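Local coordinates for protein glycoside Hydrolase Family 43_12 (Metagenome, PDB 7JVH) that probably hydrolyses glycosidic bonds in plant cell-wall polysaccharides such as arabinoxylan, as a family 43 (subfamily 12) glycoside hydrolase from a capybara gut metagenome, at residues A81-V86 and L110-C115; G120-A125 and T140-P145; E506-L511 and Y530-E535. One frame throughout, in Å; residues are numbered along the deposited sequence.

Contact 1. Residues A81-V86 and L110-C115; sequences AMFPGV and LDPTTC
The side chains of F83 and L110 run alongside each other in opposing senses in the packed part of this contact. F83 CD1 meets L110 CD2 at 3.8 Å, with L110 CG at the edge of the ring and in its plane. The backbone O of L110 lies oblique to the same ring, 3.3 Å from F83 CE1. L110 holds its CG anti to the backbone N (chi1 170°), which carries CD2 against the backbone at G85, 3.9 Å from G85 N. A side chain at G85 would run into that methyl, which suits glycine. P112 CG reaches F83 CB at 4.2 Å, and A81 CB rests against C115 SG at 3.9 Å. The side-chain contacts are thus apolar and buried, while L110 O and G85 N are backbone polar atoms packed against carbon. The D111-T114 side is looser: D111 and T113 are partly exposed, T114 is exposed, and T113 OG1 donates to D111 OD1 at 2.6 Å, on the syn side of the carboxylate but tilted 29° out of its plane. Strand 82-83 pairs with strand 399-400 of the C-terminal region, P403 touches F83, and I121 of strand 120-129 packs on L110 and V86.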
loop_
_atom_site.group_PDB
_atom_site.type_symbol
_atom_site.label_atom_id
_atom_site.label_comp_id
_atom_site.label_asym_id
_atom_site.label_seq_id
_atom_site.Cartn_x
_atom_site.Cartn_y
_atom_site.Cartn_z
ATOM N N ALA A 81 -6.557 -4.585 4.175
ATOM C CA ALA A 81 -6.791 -5.977 4.605
ATOM C C ALA A 81 -5.656 -6.978 4.377
ATOM O O ALA A 81 -5.815 -8.176 4.617
ATOM C CB ALA A 81 -8.084 -6.500 3.986
HETATM N N MSE A 82 -4.508 -6.495 3.898
HETATM C CA MSE A 82 -3.378 -7.365 3.600
HETATM C C MSE A 82 -2.678 -7.712 4.910
HETATM O O MSE A 82 -2.704 -6.920 5.853
HETATM C CB MSE A 82 -2.420 -6.682 2.618
HETATM C CG MSE A 82 -3.043 -6.327 1.273
HETATM SE SE MSE A 82 -1.736 -5.335 0.162
HETATM C CE MSE A 82 -2.537 -4.672 -1.508
ATOM N N PHE A 83 -2.086 -8.909 4.972
ATOM C CA PHE A 83 -1.335 -9.337 6.142
ATOM C C PHE A 83 -0.027 -10.006 5.728
ATOM O O PHE A 83 -0.024 -10.870 4.852
ATOM C CB PHE A 83 -2.141 -10.291 7.017
ATOM C CG PHE A 83 -1.479 -10.592 8.325
ATOM C CD1 PHE A 83 -1.677 -9.757 9.425
ATOM C CD2 PHE A 83 -0.619 -11.665 8.452
ATOM C CE1 PHE A 83 -1.046 -10.035 10.629
ATOM C CE2 PHE A 83 0.016 -11.935 9.647
ATOM C CZ PHE A 83 -0.203 -11.132 10.738
ATOM N N PRO A 84 1.135 -9.642 6.328
ATOM C CA PRO A 84 1.212 -8.613 7.368
ATOM C C PRO A 84 0.930 -7.227 6.829
ATOM O O PRO A 84 0.954 -7.030 5.619
ATOM C CB PRO A 84 2.655 -8.724 7.831
ATOM C CG PRO A 84 3.380 -9.237 6.631
ATOM C CD PRO A 84 2.457 -10.210 6.008
ATOM N N GLY A 85 0.658 -6.282 7.737
ATOM C CA GLY A 85 0.282 -4.924 7.383
ATOM C C GLY A 85 1.376 -3.935 7.707
ATOM O O GLY A 85 2.258 -4.227 8.505
ATOM N N VAL A 86 1.300 -2.764 7.067
ATOM C CA VAL A 86 2.233 -1.644 7.244
ATOM C C VAL A 86 3.671 -2.067 6.960
ATOM O O VAL A 86 4.434 -2.352 7.885
ATOM C CB VAL A 86 2.107 -1.005 8.652
ATOM C CG1 VAL A 86 2.967 0.258 8.772
ATOM C CG2 VAL A 86 0.649 -0.718 8.957
ATOM N N LEU A 110 -3.014 -7.375 14.560
ATOM C CA LEU A 110 -3.867 -7.255 13.377
ATOM C C LEU A 110 -4.396 -8.624 12.973
ATOM O O LEU A 110 -3.620 -9.538 12.681
ATOM C CB LEU A 110 -3.066 -6.637 12.225
ATOM C CG LEU A 110 -3.633 -6.595 10.805
ATOM C CD1 LEU A 110 -4.886 -5.739 10.699
ATOM C CD2 LEU A 110 -2.572 -6.073 9.854
ATOM N N ASP A 111 -5.727 -8.755 12.957
ATOM C CA ASP A 111 -6.414 -10.008 12.677
ATOM C C ASP A 111 -7.535 -9.717 11.687
ATOM O O ASP A 111 -8.689 -9.537 12.084
ATOM C CB ASP A 111 -6.968 -10.593 13.977
ATOM C CG ASP A 111 -7.767 -11.864 13.772
ATOM O OD1 ASP A 111 -7.739 -12.417 12.669
ATOM O OD2 ASP A 111 -8.434 -12.313 14.726
ATOM N N PRO A 112 -7.228 -9.663 10.368
ATOM C CA PRO A 112 -8.186 -9.189 9.376
ATOM C C PRO A 112 -9.081 -10.277 8.755
ATOM O O PRO A 112 -9.588 -10.077 7.653
ATOM C CB PRO A 112 -7.270 -8.562 8.319
ATOM C CG PRO A 112 -5.965 -9.316 8.427
ATOM C CD PRO A 112 -5.938 -10.024 9.761
ATOM N N THR A 113 -9.291 -11.379 9.485
ATOM C CA THR A 113 -10.140 -12.503 9.064
ATOM C C THR A 113 -11.337 -12.085 8.209
ATOM O O THR A 113 -11.506 -12.593 7.126
ATOM C CB THR A 113 -10.635 -13.277 10.295
ATOM O OG1 THR A 113 -9.532 -13.526 11.161
ATOM C CG2 THR A 113 -11.272 -14.599 9.919
ATOM N N THR A 114 -12.149 -11.150 8.721
ATOM C CA THR A 114 -13.376 -10.685 8.067
ATOM C C THR A 114 -13.372 -9.187 7.722
ATOM O O THR A 114 -14.431 -8.569 7.559
ATOM C CB THR A 114 -14.642 -11.016 8.906
ATOM O OG1 THR A 114 -14.640 -10.260 10.120
ATOM C CG2 THR A 114 -14.694 -12.472 9.250
ATOM N N CYS A 115 -12.168 -8.629 7.555
ATOM C CA CYS A 115 -11.960 -7.229 7.224
ATOM C C CYS A 115 -12.454 -6.909 5.819
ATOM O O CYS A 115 -12.192 -7.658 4.877
ATOM C CB CYS A 115 -10.471 -6.933 7.320
ATOM S SG CYS A 115 -9.966 -5.193 7.198
#

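Contact 2. Residues G120-A125 and T140-P145; sequences GIYAPA and TEFCAP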
loop_
_atom_site.group_PDB
_atom_site.type_symbol
_atom_site.label_atom_id
_atom_site.label_comp_id
_atom_site.label_asym_id
_atom_site.label_seq_id
_atom_site.Cartn_x
_atom_site.Cartn_y
_atom_site.Cartn_z
ATOM N N GLY A 120 -9.593 -2.053 7.436
ATOM C CA GLY A 120 -8.312 -2.473 7.966
ATOM C C GLY A 120 -7.432 -1.277 8.316
ATOM O O GLY A 120 -7.890 -0.300 8.925
ATOM N N ILE A 121 -6.160 -1.354 7.908
ATOM C CA ILE A 121 -5.141 -0.371 8.292
ATOM C C ILE A 121 -5.145 0.853 7.373
ATOM O O ILE A 121 -4.734 0.784 6.219
ATOM C CB ILE A 121 -3.743 -0.998 8.288
ATOM C CG1 ILE A 121 -3.673 -2.196 9.237
ATOM C CG2 ILE A 121 -2.706 0.048 8.662
ATOM C CD1 ILE A 121 -3.958 -1.886 10.685
ATOM N N TYR A 122 -5.609 1.983 7.919
ATOM C CA TYR A 122 -5.625 3.270 7.217
ATOM C C TYR A 122 -4.242 3.975 7.344
ATOM O O TYR A 122 -3.245 3.354 7.739
ATOM C CB TYR A 122 -6.788 4.131 7.732
ATOM C CG TYR A 122 -8.119 3.822 7.054
ATOM C CD1 TYR A 122 -8.441 2.519 6.629
ATOM C CD2 TYR A 122 -9.060 4.823 6.844
ATOM C CE1 TYR A 122 -9.657 2.241 6.013
ATOM C CE2 TYR A 122 -10.265 4.542 6.200
ATOM C CZ TYR A 122 -10.557 3.247 5.792
ATOM O OH TYR A 122 -11.739 2.994 5.149
ATOM N N ALA A 123 -4.189 5.256 6.966
ATOM C CA ALA A 123 -2.950 6.037 6.962
ATOM C C ALA A 123 -2.092 5.811 8.200
ATOM O O ALA A 123 -2.539 6.021 9.321
ATOM C CB ALA A 123 -3.257 7.512 6.816
ATOM N N PRO A 124 -0.845 5.332 8.040
ATOM C CA PRO A 124 0.101 5.243 9.147
ATOM C C PRO A 124 0.850 6.556 9.378
ATOM O O PRO A 124 1.015 7.338 8.434
ATOM C CB PRO A 124 1.075 4.177 8.645
ATOM C CG PRO A 124 1.109 4.377 7.183
ATOM C CD PRO A 124 -0.287 4.791 6.787
ATOM N N ALA A 125 1.269 6.792 10.625
ATOM C CA ALA A 125 2.234 7.835 10.968
ATOM C C ALA A 125 3.315 7.270 11.895
ATOM O O ALA A 125 3.031 6.909 13.034
ATOM C CB ALA A 125 1.536 9.026 11.604
ATOM N N THR A 140 -5.162 3.969 12.356
ATOM C CA THR A 140 -6.529 3.516 12.593
ATOM C C THR A 140 -6.687 2.115 11.997
ATOM O O THR A 140 -6.394 1.883 10.815
ATOM C CB THR A 140 -7.563 4.447 11.947
ATOM O OG1 THR A 140 -7.245 5.809 12.249
ATOM C CG2 THR A 140 -8.949 4.177 12.483
ATOM N N GLU A 141 -7.135 1.180 12.833
ATOM C CA GLU A 141 -7.296 -0.217 12.458
ATOM C C GLU A 141 -8.789 -0.567 12.489
ATOM O O GLU A 141 -9.306 -0.928 13.522
ATOM C CB GLU A 141 -6.483 -1.118 13.406
ATOM C CG GLU A 141 -6.755 -2.623 13.273
ATOM C CD GLU A 141 -5.697 -3.480 13.918
ATOM O OE1 GLU A 141 -4.722 -3.798 13.250
ATOM O OE2 GLU A 141 -5.840 -3.841 15.095
ATOM N N PHE A 142 -9.449 -0.434 11.330
ATOM C CA PHE A 142 -10.862 -0.724 11.137
ATOM C C PHE A 142 -11.062 -2.201 10.885
ATOM O O PHE A 142 -11.517 -2.602 9.824
ATOM C CB PHE A 142 -11.445 0.095 9.974
ATOM C CG PHE A 142 -11.625 1.560 10.285
ATOM C CD1 PHE A 142 -12.379 1.969 11.403
ATOM C CD2 PHE A 142 -11.070 2.541 9.475
ATOM C CE1 PHE A 142 -12.562 3.312 11.682
ATOM C CE2 PHE A 142 -11.266 3.899 9.762
ATOM C CZ PHE A 142 -12.016 4.276 10.857
ATOM N N CYS A 143 -10.677 -3.003 11.878
ATOM C CA CYS A 143 -10.895 -4.443 11.944
ATOM C C CYS A 143 -10.336 -4.882 13.299
ATOM O O CYS A 143 -9.812 -4.054 14.035
ATOM C CB CYS A 143 -10.250 -5.188 10.756
ATOM S SG CYS A 143 -8.451 -5.449 10.813
ATOM N N ALA A 144 -10.468 -6.174 13.625
ATOM C CA ALA A 144 -9.956 -6.725 14.882
ATOM C C ALA A 144 -8.425 -6.697 14.903
ATOM O O ALA A 144 -7.799 -6.715 13.843
ATOM C CB ALA A 144 -10.482 -8.141 15.065
ATOM N N PRO A 145 -7.751 -6.655 16.081
ATOM C CA PRO A 145 -8.415 -6.595 17.391
ATOM C C PRO A 145 -8.932 -5.219 17.869
ATOM O O PRO A 145 -9.727 -5.178 18.781
ATOM C CB PRO A 145 -7.294 -7.037 18.348
ATOM C CG PRO A 145 -6.034 -6.584 17.674
ATOM C CD PRO A 145 -6.285 -6.735 16.200
#
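The edge of the F142 ring stands over one face of Y122, a T-shaped pair with planes at 81° and centroids 4.9 Å apart. F142 CD2 sits above the centre of the tyrosine ring and is 3.8 Å from Y122 CE1; F142 CG, beside the backbone N and anti to the carbonyl carbon (chi1 -73°), directs that edge there. The backbones that carry the rings are hydrogen-bonded: G120 N gives to F142 O at 3.1 Å, F142 N to G120 O at 2.9 Å, and Y122 N to T140 O at 3.0 Å, with an N-H...O angle of 172° in the last. These bonds join the ends of hairpin strands 120-129, an outermost strand of a four-stranded antiparallel sheet, and 134-142 next to it; such a sheet forms one blade of the family 43 five-bladed beta-propeller. On the sheet face that I121 shares with E141, I121 CD1 lies 3.3 Å from E141 OE1. Farther out, Y122 OH is bonded to S118 O, and F556 makes a second edge-to-face ring contact with Y122. An alanine in place of Y122 would probably leave the F142 edge without the face it leans on, and S118 O without its hydroxyl partner. N149 OD1 takes up T140 OG1.

Contact 3. Residues E506-L511 and Y530-E535; sequences EPIGKL and YTLNGE
I508 reaches across to L532 and Y530, making a small apolar patch between two loops and the strand ends that lead into them. Its CB meets L532 CD2 at 3.8 Å. From there the side chain forks: CG2, which lies anti to the carbonyl carbon, turns to Y530 and comes 4.0 Å from Y530 CE2, oblique to the ring, while CG1 carries CD1 on toward L532. With CG1 placed between the backbone N and the carbonyl carbon (chi1 58°) and the chain extended beyond it, I508 CD1 ends 4.0 Å from L532 CD2. One methyl of L532 is therefore approached by both the root and the tip of the isoleucine, whose side chain runs across that of L532 at about a right angle. L511 comes at L532 from farther along the loop. Its CD1 faces both methyls, nearly equidistant, 3.7 Å from L532 CD2 and 3.8 Å from L532 CD1. At the other end E506 CB approaches Y530 OH loosely, at 4.4 Å, and the rest of the glutamate leads away from the tyrosine. Around these side chains L484 touches both I508 and Y530, and I515 touches both I508 and L532. L511 N donates to Q482 OE1, which ties the loop back to strand 482-489. Strand 501-507 is an outermost strand of a six-stranded antiparallel sheet, whereas strand 525-531 belongs to a separate antiparallel sheet; apolar side chains meeting between two such sheets are typical of the concanavalin A-like beta-sandwich.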
loop_
_atom_site.group_PDB
_atom_site.type_symbol
_atom_site.label_atom_id
_atom_site.label_comp_id
_atom_site.label_asym_id
_atom_site.label_seq_id
_atom_site.Cartn_x
_atom_site.Cartn_y
_atom_site.Cartn_z
ATOM N N GLU A 506 -9.885 -25.856 -20.771
ATOM C CA GLU A 506 -9.191 -26.791 -21.673
ATOM C C GLU A 506 -8.640 -27.973 -20.881
ATOM O O GLU A 506 -8.072 -27.786 -19.808
ATOM C CB GLU A 506 -8.007 -26.127 -22.403
ATOM C CG GLU A 506 -8.357 -24.999 -23.344
ATOM C CD GLU A 506 -9.094 -25.442 -24.592
ATOM O OE1 GLU A 506 -9.160 -26.660 -24.927
ATOM O OE2 GLU A 506 -9.628 -24.535 -25.268
ATOM N N PRO A 507 -8.779 -29.223 -21.382
ATOM C CA PRO A 507 -8.119 -30.369 -20.758
ATOM C C PRO A 507 -6.631 -30.380 -21.063
ATOM O O PRO A 507 -6.213 -29.821 -22.068
ATOM C CB PRO A 507 -8.811 -31.564 -21.407
ATOM C CG PRO A 507 -9.341 -31.053 -22.700
ATOM C CD PRO A 507 -9.587 -29.586 -22.557
ATOM N N ILE A 508 -5.834 -31.005 -20.188
ATOM C CA ILE A 508 -4.382 -31.096 -20.370
ATOM C C ILE A 508 -3.849 -32.519 -20.101
ATOM O O ILE A 508 -2.651 -32.704 -19.844
ATOM C CB ILE A 508 -3.657 -30.076 -19.465
ATOM C CG1 ILE A 508 -4.007 -30.294 -17.989
ATOM C CG2 ILE A 508 -4.056 -28.663 -19.845
ATOM C CD1 ILE A 508 -3.118 -29.536 -17.047
ATOM N N GLY A 509 -4.744 -33.511 -20.183
ATOM C CA GLY A 509 -4.444 -34.892 -19.895
ATOM C C GLY A 509 -4.055 -35.086 -18.441
ATOM O O GLY A 509 -4.402 -34.289 -17.542
ATOM N N LYS A 510 -3.264 -36.139 -18.230
ATOM C CA LYS A 510 -2.792 -36.555 -16.920
ATOM C C LYS A 510 -1.468 -35.903 -16.574
ATOM O O LYS A 510 -0.408 -36.378 -16.968
ATOM C CB LYS A 510 -2.610 -38.067 -16.910
ATOM C CG LYS A 510 -3.876 -38.850 -17.145
ATOM C CD LYS A 510 -3.755 -40.241 -16.526
ATOM C CE LYS A 510 -4.970 -41.096 -16.798
ATOM N NZ LYS A 510 -5.166 -42.131 -15.737
ATOM N N LEU A 511 -1.535 -34.796 -15.841
ATOM C CA LEU A 511 -0.360 -34.018 -15.488
ATOM C C LEU A 511 0.703 -34.870 -14.769
ATOM O O LEU A 511 0.543 -35.213 -13.602
ATOM C CB LEU A 511 -0.761 -32.801 -14.653
ATOM C CG LEU A 511 0.182 -31.614 -14.719
ATOM C CD1 LEU A 511 0.253 -31.038 -16.124
ATOM C CD2 LEU A 511 -0.287 -30.550 -13.727
ATOM N N TYR A 530 -0.867 -20.900 -20.520
ATOM C CA TYR A 530 -0.231 -22.019 -19.850
ATOM C C TYR A 530 0.824 -22.597 -20.771
ATOM O O TYR A 530 0.700 -22.510 -21.992
ATOM C CB TYR A 530 -1.258 -23.083 -19.460
ATOM C CG TYR A 530 -1.950 -23.782 -20.613
ATOM C CD1 TYR A 530 -2.892 -23.124 -21.385
ATOM C CD2 TYR A 530 -1.672 -25.123 -20.909
ATOM C CE1 TYR A 530 -3.532 -23.763 -22.428
ATOM C CE2 TYR A 530 -2.319 -25.787 -21.936
ATOM C CZ TYR A 530 -3.243 -25.105 -22.697
ATOM O OH TYR A 530 -3.868 -25.735 -23.733
ATOM N N THR A 531 1.881 -23.163 -20.176
ATOM C CA THR A 531 3.008 -23.706 -20.916
ATOM C C THR A 531 3.298 -25.092 -20.368
ATOM O O THR A 531 3.744 -25.235 -19.219
ATOM C CB THR A 531 4.260 -22.823 -20.795
ATOM O OG1 THR A 531 3.951 -21.487 -21.226
ATOM C CG2 THR A 531 5.425 -23.433 -21.632
ATOM N N LEU A 532 2.978 -26.111 -21.171
ATOM C CA LEU A 532 3.151 -27.494 -20.784
ATOM C C LEU A 532 4.298 -28.027 -21.641
ATOM O O LEU A 532 5.155 -27.262 -22.063
ATOM C CB LEU A 532 1.824 -28.290 -20.923
ATOM C CG LEU A 532 1.565 -29.339 -19.833
ATOM C CD1 LEU A 532 2.402 -29.072 -18.590
ATOM C CD2 LEU A 532 0.084 -29.448 -19.484
ATOM N N ASN A 533 4.324 -29.345 -21.871
ATOM C CA ASN A 533 5.440 -30.047 -22.525
ATOM C C ASN A 533 6.046 -29.286 -23.720
ATOM O O ASN A 533 5.906 -29.675 -24.888
ATOM C CB ASN A 533 5.024 -31.480 -22.900
ATOM C CG ASN A 533 3.565 -31.575 -23.307
ATOM O OD1 ASN A 533 3.111 -30.834 -24.178
ATOM N ND2 ASN A 533 2.813 -32.468 -22.658
ATOM N N GLY A 534 6.739 -28.188 -23.387
ATOM C CA GLY A 534 7.445 -27.344 -24.329
ATOM C C GLY A 534 6.738 -26.024 -24.622
ATOM O O GLY A 534 7.279 -24.931 -24.397
ATOM N N GLU A 535 5.505 -26.150 -25.130
ATOM C CA GLU A 535 4.804 -25.112 -25.889
ATOM C C GLU A 535 3.854 -24.249 -25.042
ATOM O O GLU A 535 3.225 -24.734 -24.085
ATOM C CB GLU A 535 4.033 -25.801 -27.015
ATOM C CG GLU A 535 3.386 -24.912 -28.051
ATOM C CD GLU A 535 2.389 -25.683 -28.923
ATOM O OE1 GLU A 535 2.335 -26.945 -28.913
ATOM O OE2 GLU A 535 1.638 -24.995 -29.640
#

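Overall arrangement
Contacts 1 and 2 are neighbours in the catalytic region, their centres 9 Å apart, whereas contact 3 lies at the surface of the C-terminal domain, its centre about 36 and 44 Å from theirs. The first two touch directly: D111 N probably donates to A144 O at 3.0 Å, and L110 CD1 packs on E141 OE1 at 3.2 Å. Contact 1 is wholly buried and joins the short strand 82-83 and its flanking residues to the 110-115 loop through apolar side chains, while contact 2, only partly buried, is a hairpin held by backbone hydrogen bonds and an aromatic pair. Contact 3 shares the apolar chemistry of contact 1 but bridges two different sheets at their solvent-facing ends.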